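Local coordinates for hypothetical protein PH1320 (Pyrococcus horikoshii, PDB 2E87), which is of unknown function but binds GDP and is probably a GTP-binding protein of the Obg type, at residues 3-8 against 69-74; 75-80 against 159-164; 83-88 against 155-160. All coordinates share one frame; numbering follows the deposited sequence.

Overall arrangement
Three contacts within one NOG1-type helical domain illustrate how chemistry follows position in a fold. Contact 2 is buried, whereas contacts 1 and 3 are only partly so. Helix 76-86 serves both contact 2, through its first turn, and contact 3, through its last; both contacts also share Asp159 and Leu160 on the chain leaving helix 144-156. Contact 1 joins two loops and is in touch with the others: Asn3 ND2 is hydrogen-bonded to Leu157 O, and Gln79 NE2 to Leu74 O. Contacts 1 and 3 have no hydrogen bond across their segments and pack mainly apolar side chains, while contact 2 adds one tyrosine hydrogen bond. Sulfate ions, probably from the crystallisation liquor, accompany each.

Contact 1 of 3, residues 3-8 against 69-74; sequences NPFERM and PGLSTL. With SO4 (sulfate ion), chain B.
An Asx turn near the start of the chain meets the proline-led connection between helices 38-67 and 76-86 in this loop-to-loop contact of the NOG1-type helical domain, with Phe5 as its centrepiece. One face of the ring is covered by Pro69 in a CH-pi contact, Pro69 CG lying 4.0 Å from the Phe5 centroid and 21° off the ring normal. At the ring edge, Leu71 CD2 comes to 4.0 Å from Phe5 CZ, while Leu74 CD1 approaches the same CZ obliquely at 3.8 Å. The other Leu74 methyl, CD2, rests 3.8 Å from Pro4 CB. An alanine at Phe5 would probably loosen the two loops, since Pro69 and both leucines would lose the ring on which they converge. Outside the two segments, Val82, Leu157 and Leu160 also touch the Phe5 side chain, which is buried. Gly70 O accepts from both Thr73 N and Thr73 OG1, steadying the 3-10 turn that carries Leu71, and Ser72 N donates to sulfate O4. On the other loop, the backbone N of Phe5 donates to Asn3 OD1 at 3.1 Å, on a lone pair in the carbonyl plane.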
loop_
_atom_site.group_PDB
_atom_site.type_symbol
_atom_site.label_atom_id
_atom_site.label_comp_id
_atom_site.label_asym_id
_atom_site.label_seq_id
_atom_site.Cartn_x
_atom_site.Cartn_y
_atom_site.Cartn_z
ATOM N N ASN A 3 0.901 8.170 0.424
ATOM C CA ASN A 3 0.014 7.035 0.149
ATOM C C ASN A 3 -0.095 6.948 -1.380
ATOM O O ASN A 3 -0.611 7.856 -2.023
ATOM C CB ASN A 3 -1.365 7.273 0.778
ATOM C CG ASN A 3 -2.229 6.026 0.786
ATOM O OD1 ASN A 3 -2.572 5.497 -0.262
ATOM N ND2 ASN A 3 -2.580 5.554 1.974
ATOM N N PRO A 4 0.385 5.844 -1.971
ATOM C CA PRO A 4 0.387 5.581 -3.416
ATOM C C PRO A 4 -0.957 5.704 -4.114
ATOM O O PRO A 4 -1.014 5.918 -5.325
ATOM C CB PRO A 4 0.912 4.146 -3.519
ATOM C CG PRO A 4 1.528 3.865 -2.197
ATOM C CD PRO A 4 0.669 4.609 -1.228
ATOM N N PHE A 5 -2.040 5.559 -3.358
ATOM C CA PHE A 5 -3.367 5.617 -3.945
ATOM C C PHE A 5 -4.081 6.956 -3.776
ATOM O O PHE A 5 -5.183 7.142 -4.289
ATOM C CB PHE A 5 -4.232 4.475 -3.377
ATOM C CG PHE A 5 -3.689 3.099 -3.671
ATOM C CD1 PHE A 5 -2.692 2.546 -2.881
ATOM C CD2 PHE A 5 -4.119 2.391 -4.790
ATOM C CE1 PHE A 5 -2.129 1.324 -3.199
ATOM C CE2 PHE A 5 -3.557 1.164 -5.114
ATOM C CZ PHE A 5 -2.560 0.634 -4.315
ATOM N N GLU A 6 -3.455 7.902 -3.087
ATOM C CA GLU A 6 -4.094 9.195 -2.868
ATOM C C GLU A 6 -4.638 9.771 -4.168
ATOM O O GLU A 6 -5.605 10.523 -4.161
ATOM C CB GLU A 6 -3.111 10.178 -2.228
ATOM C CG GLU A 6 -2.126 10.805 -3.194
ATOM C CD GLU A 6 -2.362 12.295 -3.355
ATOM O OE1 GLU A 6 -2.283 13.018 -2.338
ATOM O OE2 GLU A 6 -2.628 12.744 -4.493
ATOM N N ARG A 7 -4.024 9.397 -5.281
ATOM C CA ARG A 7 -4.437 9.873 -6.598
ATOM C C ARG A 7 -5.575 9.050 -7.210
ATOM O O ARG A 7 -6.183 9.465 -8.199
ATOM C CB ARG A 7 -3.244 9.850 -7.562
ATOM C CG ARG A 7 -2.291 11.037 -7.453
ATOM C CD ARG A 7 -2.443 11.956 -8.666
ATOM N NE ARG A 7 -2.122 11.274 -9.925
ATOM C CZ ARG A 7 -2.470 11.718 -11.131
ATOM N NH1 ARG A 7 -3.157 12.851 -11.256
ATOM N NH2 ARG A 7 -2.131 11.027 -12.214
HETATM N N MSE A 8 -5.848 7.874 -6.648
HETATM C CA MSE A 8 -6.916 7.038 -7.188
HETATM C C MSE A 8 -8.259 7.766 -7.029
HETATM O O MSE A 8 -8.713 8.057 -5.925
HETATM C CB MSE A 8 -6.943 5.669 -6.494
HETATM C CG MSE A 8 -8.009 4.723 -7.040
HETATM SE SE MSE A 8 -8.062 2.976 -6.165
HETATM C CE MSE A 8 -7.653 3.531 -4.372
ATOM N N PRO A 69 -1.943 3.330 -9.287
ATOM C CA PRO A 69 -0.650 2.699 -9.554
ATOM C C PRO A 69 -0.777 1.200 -9.821
ATOM O O PRO A 69 -1.602 0.518 -9.205
ATOM C CB PRO A 69 0.120 2.979 -8.276
ATOM C CG PRO A 69 -0.956 2.812 -7.235
ATOM C CD PRO A 69 -2.086 3.633 -7.851
ATOM N N GLY A 70 0.021 0.694 -10.757
ATOM C CA GLY A 70 -0.003 -0.734 -11.008
ATOM C C GLY A 70 0.620 -1.356 -9.768
ATOM O O GLY A 70 1.649 -0.882 -9.286
ATOM N N LEU A 71 0.004 -2.394 -9.228
ATOM C CA LEU A 71 0.536 -3.011 -8.025
ATOM C C LEU A 71 2.000 -3.458 -8.171
ATOM O O LEU A 71 2.774 -3.357 -7.224
ATOM C CB LEU A 71 -0.343 -4.195 -7.605
ATOM C CG LEU A 71 -1.848 -3.936 -7.397
ATOM C CD1 LEU A 71 -2.476 -5.185 -6.782
ATOM C CD2 LEU A 71 -2.091 -2.744 -6.483
ATOM N N SER A 72 2.380 -3.931 -9.355
ATOM C CA SER A 72 3.748 -4.393 -9.589
ATOM C C SER A 72 4.781 -3.270 -9.475
ATOM O O SER A 72 5.958 -3.535 -9.305
ATOM C CB SER A 72 3.859 -5.041 -10.969
ATOM O OG SER A 72 3.701 -4.068 -11.991
ATOM N N THR A 73 4.333 -2.023 -9.578
ATOM C CA THR A 73 5.213 -0.860 -9.465
ATOM C C THR A 73 5.402 -0.421 -8.007
ATOM O O THR A 73 6.174 0.489 -7.719
ATOM C CB THR A 73 4.653 0.356 -10.238
ATOM O OG1 THR A 73 3.547 0.921 -9.518
ATOM C CG2 THR A 73 4.195 -0.062 -11.635
ATOM N N LEU A 74 4.700 -1.067 -7.088
ATOM C CA LEU A 74 4.802 -0.707 -5.685
ATOM C C LEU A 74 5.887 -1.452 -4.944
ATOM O O LEU A 74 6.290 -2.544 -5.334
ATOM C CB LEU A 74 3.464 -0.966 -4.978
ATOM C CG LEU A 74 2.283 -0.116 -5.462
ATOM C CD1 LEU A 74 1.075 -0.342 -4.595
ATOM C CD2 LEU A 74 2.669 1.343 -5.429
HETATM S S SO4 B . 0.307 -3.977 -12.458
HETATM O O1 SO4 B . 1.258 -2.787 -12.534
HETATM O O2 SO4 B . -0.973 -3.655 -11.654
HETATM O O3 SO4 B . -0.081 -4.266 -13.916
HETATM O O4 SO4 B . 1.004 -5.114 -11.747
#

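Contact 2 of 3, residues 75-80 against 159-164. With SO4 (sulfate ion), chain D.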
loop_
_atom_site.group_PDB
_atom_site.type_symbol
_atom_site.label_atom_id
_atom_site.label_comp_id
_atom_site.label_asym_id
_atom_site.label_seq_id
_atom_site.Cartn_x
_atom_site.Cartn_y
_atom_site.Cartn_z
ATOM N N PRO A 75 6.412 -0.850 -3.876
ATOM C CA PRO A 75 7.447 -1.559 -3.120
ATOM C C PRO A 75 6.771 -2.829 -2.559
ATOM O O PRO A 75 5.571 -2.813 -2.270
ATOM C CB PRO A 75 7.805 -0.557 -2.027
ATOM C CG PRO A 75 7.622 0.760 -2.717
ATOM C CD PRO A 75 6.329 0.565 -3.477
ATOM N N LYS A 76 7.523 -3.916 -2.427
ATOM C CA LYS A 76 6.999 -5.185 -1.923
ATOM C C LYS A 76 6.175 -5.062 -0.659
ATOM O O LYS A 76 5.184 -5.760 -0.496
ATOM C CB LYS A 76 8.129 -6.184 -1.682
ATOM C CG LYS A 76 8.772 -6.679 -2.961
ATOM C CD LYS A 76 9.715 -7.851 -2.714
ATOM C CE LYS A 76 10.317 -8.371 -4.020
ATOM N NZ LYS A 76 11.045 -9.669 -3.829
ATOM N N PHE A 77 6.593 -4.175 0.233
ATOM C CA PHE A 77 5.886 -3.961 1.485
ATOM C C PHE A 77 4.443 -3.539 1.229
ATOM O O PHE A 77 3.526 -4.084 1.838
ATOM C CB PHE A 77 6.622 -2.907 2.327
ATOM C CG PHE A 77 5.869 -2.463 3.547
ATOM C CD1 PHE A 77 5.701 -3.318 4.634
ATOM C CD2 PHE A 77 5.311 -1.182 3.600
ATOM C CE1 PHE A 77 4.989 -2.910 5.760
ATOM C CE2 PHE A 77 4.595 -0.761 4.724
ATOM C CZ PHE A 77 4.435 -1.635 5.812
ATOM N N TYR A 78 4.243 -2.573 0.333
ATOM C CA TYR A 78 2.889 -2.122 0.013
ATOM C C TYR A 78 2.127 -3.189 -0.783
ATOM O O TYR A 78 0.912 -3.335 -0.637
ATOM C CB TYR A 78 2.909 -0.800 -0.752
ATOM C CG TYR A 78 3.033 0.419 0.140
ATOM C CD1 TYR A 78 2.374 0.471 1.360
ATOM C CD2 TYR A 78 3.785 1.525 -0.241
ATOM C CE1 TYR A 78 2.450 1.568 2.179
ATOM C CE2 TYR A 78 3.868 2.654 0.587
ATOM C CZ TYR A 78 3.192 2.659 1.797
ATOM O OH TYR A 78 3.233 3.747 2.632
ATOM N N GLN A 79 2.830 -3.942 -1.617
ATOM C CA GLN A 79 2.156 -4.994 -2.365
ATOM C C GLN A 79 1.574 -5.969 -1.350
ATOM O O GLN A 79 0.454 -6.453 -1.482
ATOM C CB GLN A 79 3.137 -5.716 -3.276
ATOM C CG GLN A 79 3.426 -4.956 -4.548
ATOM C CD GLN A 79 4.457 -5.644 -5.409
ATOM O OE1 GLN A 79 4.418 -6.861 -5.603
ATOM N NE2 GLN A 79 5.387 -4.867 -5.939
ATOM N N GLU A 80 2.340 -6.226 -0.306
ATOM C CA GLU A 80 1.884 -7.147 0.719
ATOM C C GLU A 80 0.684 -6.574 1.499
ATOM O O GLU A 80 -0.331 -7.246 1.681
ATOM C CB GLU A 80 3.057 -7.474 1.644
ATOM C CG GLU A 80 3.014 -8.832 2.254
ATOM C CD GLU A 80 2.824 -9.930 1.232
ATOM O OE1 GLU A 80 3.450 -9.893 0.158
ATOM O OE2 GLU A 80 2.047 -10.853 1.519
ATOM N N ASP A 159 -5.850 3.718 4.573
ATOM C CA ASP A 159 -5.226 3.333 5.834
ATOM C C ASP A 159 -3.877 2.637 5.687
ATOM O O ASP A 159 -3.414 1.988 6.622
ATOM C CB ASP A 159 -6.142 2.414 6.639
ATOM C CG ASP A 159 -7.461 3.058 6.983
ATOM O OD1 ASP A 159 -7.462 4.246 7.388
ATOM O OD2 ASP A 159 -8.498 2.364 6.858
ATOM N N LEU A 160 -3.242 2.740 4.527
ATOM C CA LEU A 160 -1.940 2.101 4.396
ATOM C C LEU A 160 -0.980 2.807 5.330
ATOM O O LEU A 160 -1.048 4.013 5.508
ATOM C CB LEU A 160 -1.407 2.206 2.969
ATOM C CG LEU A 160 -1.988 1.212 1.968
ATOM C CD1 LEU A 160 -1.468 1.549 0.576
ATOM C CD2 LEU A 160 -1.611 -0.209 2.375
ATOM N N PRO A 161 -0.070 2.057 5.946
ATOM C CA PRO A 161 0.904 2.655 6.861
ATOM C C PRO A 161 1.699 3.735 6.134
ATOM O O PRO A 161 2.315 3.454 5.108
ATOM C CB PRO A 161 1.810 1.486 7.217
ATOM C CG PRO A 161 0.977 0.295 6.963
ATOM C CD PRO A 161 0.208 0.631 5.737
ATOM N N VAL A 162 1.679 4.958 6.654
ATOM C CA VAL A 162 2.443 6.064 6.061
ATOM C C VAL A 162 3.878 6.020 6.618
ATOM O O VAL A 162 4.145 6.540 7.702
ATOM C CB VAL A 162 1.807 7.436 6.422
ATOM C CG1 VAL A 162 2.772 8.579 6.087
ATOM C CG2 VAL A 162 0.495 7.617 5.675
ATOM N N VAL A 163 4.793 5.385 5.886
ATOM C CA VAL A 163 6.188 5.275 6.321
ATOM C C VAL A 163 7.162 5.392 5.157
ATOM O O VAL A 163 6.785 5.228 3.994
ATOM C CB VAL A 163 6.454 3.936 7.034
ATOM C CG1 VAL A 163 5.730 3.906 8.337
ATOM C CG2 VAL A 163 5.997 2.795 6.172
ATOM N N ASP A 164 8.419 5.676 5.478
ATOM C CA ASP A 164 9.447 5.827 4.459
ATOM C C ASP A 164 9.868 4.457 3.982
ATOM O O ASP A 164 10.248 3.601 4.780
ATOM C CB ASP A 164 10.665 6.577 5.023
ATOM C CG ASP A 164 11.581 7.110 3.925
ATOM O OD1 ASP A 164 12.054 6.297 3.101
ATOM O OD2 ASP A 164 11.826 8.339 3.885
HETATM S S SO4 D . 11.210 -3.090 -2.793
HETATM O O1 SO4 D . 11.403 -1.940 -1.780
HETATM O O2 SO4 D . 9.983 -3.930 -2.515
HETATM O O3 SO4 D . 11.085 -2.466 -4.182
HETATM O O4 SO4 D . 12.396 -4.065 -2.724
#
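Two consecutive aromatic rings at the start of helix 76-86 carry this contact. The Tyr78 ring has Phe77 CD2 over one face, 4.0 Å above its plane and offset toward the rim; at the edge, in plane, lies the carbonyl O of Pro161. Leu160 reaches the same ring obliquely, its CB 4.0 Å from Tyr78 CE1, with its two methyls near CD1. The Phe77 ring is met obliquely as well: Pro161 CG is 4.1 Å from Phe77 CZ, and Val163 CG2 is 4.1 Å from Phe77 CE2. The first torsions differ: CG of Phe77 is anti to the backbone N (chi1 171°), whereas CG of Tyr78 is anti to the carbonyl carbon (chi1 -83°), yet both rings reach the irregular segment 159-164. Tip to backbone, Tyr78 OH donates to Pro161 O over 2.7 Å, in the carbonyl plane and with a C=O...donor angle of 158°. Segment 159-164 lies in the loop between helix 144-156 and strand 169-173, and its Val163 touches Gln217 of strand 214-220. At the N-terminal end of the helix, Pro75 holds the N-cap position and Lys76 N gives a very short bond, 2.5 Å, to sulfate O2; the helix end would probably favour such an anion. Across the buried contact itself no charges meet: the apolar surfaces supply the bulk of the packing, and one hydroxyl grips a carbonyl of a segment that has no regular secondary structure, which is likely to fix its position against the helix.

Contact 3 of 3, residues 83-88 against 155-160. With SO4 (sulfate ion), chain C.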
loop_
_atom_site.group_PDB
_atom_site.type_symbol
_atom_site.label_atom_id
_atom_site.label_comp_id
_atom_site.label_asym_id
_atom_site.label_seq_id
_atom_site.Cartn_x
_atom_site.Cartn_y
_atom_site.Cartn_z
ATOM N N ASP A 83 -2.532 -6.392 -0.579
ATOM C CA ASP A 83 -3.119 -7.707 -0.664
ATOM C C ASP A 83 -3.891 -7.980 0.622
ATOM O O ASP A 83 -4.998 -8.495 0.592
ATOM C CB ASP A 83 -2.011 -8.746 -0.859
ATOM C CG ASP A 83 -2.553 -10.154 -1.122
ATOM O OD1 ASP A 83 -1.775 -11.109 -0.983
ATOM O OD2 ASP A 83 -3.737 -10.310 -1.480
ATOM N N VAL A 84 -3.311 -7.617 1.759
ATOM C CA VAL A 84 -3.975 -7.847 3.033
ATOM C C VAL A 84 -5.272 -7.074 3.160
ATOM O O VAL A 84 -6.258 -7.593 3.657
ATOM C CB VAL A 84 -3.066 -7.460 4.233
ATOM C CG1 VAL A 84 -3.904 -7.179 5.467
ATOM C CG2 VAL A 84 -2.105 -8.579 4.526
ATOM N N LEU A 85 -5.272 -5.832 2.711
ATOM C CA LEU A 85 -6.449 -4.985 2.838
ATOM C C LEU A 85 -7.593 -5.173 1.834
ATOM O O LEU A 85 -8.761 -5.026 2.196
ATOM C CB LEU A 85 -6.026 -3.510 2.804
ATOM C CG LEU A 85 -5.130 -3.009 3.934
ATOM C CD1 LEU A 85 -4.792 -1.545 3.726
ATOM C CD2 LEU A 85 -5.847 -3.198 5.251
ATOM N N VAL A 86 -7.282 -5.489 0.584
ATOM C CA VAL A 86 -8.345 -5.592 -0.414
ATOM C C VAL A 86 -8.239 -6.788 -1.335
ATOM O O VAL A 86 -9.085 -6.971 -2.211
ATOM C CB VAL A 86 -8.372 -4.309 -1.277
ATOM C CG1 VAL A 86 -8.408 -3.093 -0.376
ATOM C CG2 VAL A 86 -7.134 -4.229 -2.172
ATOM N N ASP A 87 -7.183 -7.580 -1.145
ATOM C CA ASP A 87 -6.901 -8.776 -1.949
ATOM C C ASP A 87 -6.341 -8.479 -3.335
ATOM O O ASP A 87 -7.062 -8.062 -4.233
ATOM C CB ASP A 87 -8.142 -9.670 -2.103
ATOM C CG ASP A 87 -7.795 -11.013 -2.703
ATOM O OD1 ASP A 87 -7.892 -11.176 -3.934
ATOM O OD2 ASP A 87 -7.383 -11.907 -1.938
ATOM N N ARG A 88 -5.051 -8.739 -3.501
ATOM C CA ARG A 88 -4.366 -8.474 -4.755
ATOM C C ARG A 88 -5.031 -9.042 -6.008
ATOM O O ARG A 88 -5.158 -8.345 -7.014
ATOM C CB ARG A 88 -2.936 -9.003 -4.699
ATOM C CG ARG A 88 -2.115 -8.610 -5.920
ATOM C CD ARG A 88 -1.109 -9.682 -6.279
ATOM N NE ARG A 88 -0.161 -9.932 -5.202
ATOM C CZ ARG A 88 0.959 -9.242 -5.015
ATOM N NH1 ARG A 88 1.280 -8.250 -5.846
ATOM N NH2 ARG A 88 1.756 -9.547 -3.996
ATOM N N GLU A 155 -11.298 3.435 -0.515
ATOM C CA GLU A 155 -11.458 4.015 0.802
ATOM C C GLU A 155 -10.605 3.272 1.820
ATOM O O GLU A 155 -9.969 3.886 2.663
ATOM C CB GLU A 155 -12.933 3.974 1.204
ATOM C CG GLU A 155 -13.355 5.054 2.189
ATOM C CD GLU A 155 -13.101 6.463 1.671
ATOM O OE1 GLU A 155 -13.551 6.793 0.553
ATOM O OE2 GLU A 155 -12.451 7.247 2.387
ATOM N N VAL A 156 -10.587 1.949 1.729
ATOM C CA VAL A 156 -9.813 1.124 2.656
ATOM C C VAL A 156 -8.314 1.352 2.530
ATOM O O VAL A 156 -7.590 1.324 3.526
ATOM C CB VAL A 156 -10.060 -0.395 2.429
ATOM C CG1 VAL A 156 -9.031 -1.208 3.201
ATOM C CG2 VAL A 156 -11.459 -0.790 2.886
ATOM N N LEU A 157 -7.852 1.577 1.306
ATOM C CA LEU A 157 -6.430 1.754 1.063
ATOM C C LEU A 157 -5.840 3.029 1.647
ATOM O O LEU A 157 -4.617 3.173 1.729
ATOM C CB LEU A 157 -6.136 1.664 -0.432
ATOM C CG LEU A 157 -6.299 0.251 -0.993
ATOM C CD1 LEU A 157 -6.105 0.290 -2.495
ATOM C CD2 LEU A 157 -5.303 -0.696 -0.336
ATOM N N LYS A 158 -6.712 3.936 2.071
ATOM C CA LYS A 158 -6.278 5.183 2.671
ATOM C C LYS A 158 -5.571 4.883 3.994
ATOM O O LYS A 158 -4.780 5.693 4.471
ATOM C CB LYS A 158 -7.475 6.108 2.923
ATOM C CG LYS A 158 -8.113 6.646 1.665
ATOM C CD LYS A 158 -9.225 7.624 1.989
ATOM C CE LYS A 158 -9.682 8.350 0.742
ATOM N NZ LYS A 158 -10.857 9.220 1.005
ATOM N N ASP A 159 -5.850 3.718 4.573
ATOM C CA ASP A 159 -5.226 3.333 5.834
ATOM C C ASP A 159 -3.877 2.637 5.687
ATOM O O ASP A 159 -3.414 1.988 6.622
ATOM C CB ASP A 159 -6.142 2.414 6.639
ATOM C CG ASP A 159 -7.461 3.058 6.983
ATOM O OD1 ASP A 159 -7.462 4.246 7.388
ATOM O OD2 ASP A 159 -8.498 2.364 6.858
ATOM N N LEU A 160 -3.242 2.740 4.527
ATOM C CA LEU A 160 -1.940 2.101 4.396
ATOM C C LEU A 160 -0.980 2.807 5.330
ATOM O O LEU A 160 -1.048 4.013 5.508
ATOM C CB LEU A 160 -1.407 2.206 2.969
ATOM C CG LEU A 160 -1.988 1.212 1.968
ATOM C CD1 LEU A 160 -1.468 1.549 0.576
ATOM C CD2 LEU A 160 -1.611 -0.209 2.375
HETATM S S SO4 C . -12.772 11.281 -0.746
HETATM O O1 SO4 C . -11.393 11.628 -0.144
HETATM O O2 SO4 C . -13.810 12.349 -0.419
HETATM O O3 SO4 C . -12.568 11.260 -2.271
HETATM O O4 SO4 C . -13.257 9.955 -0.151
#
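Leu85, on the last turn of helix 76-86, can be traced outward as an example of a leucine reaching across to a neighbouring segment. Its CB starts against Val156, 3.8 Å from Val156 CG1. CG then turns anti to the carbonyl carbon (chi1 -63°), and the chain runs on extended to CD1 (chi2 179°). That methyl is the far tip of the contact: Leu85 CD1 is 3.7 Å from Leu160 CD2, the two side chains crossing obliquely, and it also lies near Val156 O and Leu157 CD2. Val86 works alongside. Its CG1 sits 3.9 Å from Leu157 CD2, the side chains crossing at about a right angle, and 4.1 Å from Val156 CG1. No hydrogen bond spans the two segments; the polar bonds run within each segment or to partners outside them. Arg88 N donates to Asp83 OD2 over 2.9 Å, from above the carboxylate plane, where the chain turns into the next helix with Asp87 at its N-cap. On the exposed flank, Lys158 NZ forms a salt bridge with Glu155 OE2 (2.9 Å) and also binds sulfate O1 and O4. Within the NOG1-type helical domain, Leu85 and Val86 thus pack helix 76-86 against the last turns of helix 144-156 and the chain beyond; Tyr149 OH of that helix is hydrogen-bonded to Val86 O, while Val84 packs on Gln238 and Ala239 of helix 234-241, in the OBG-type G region.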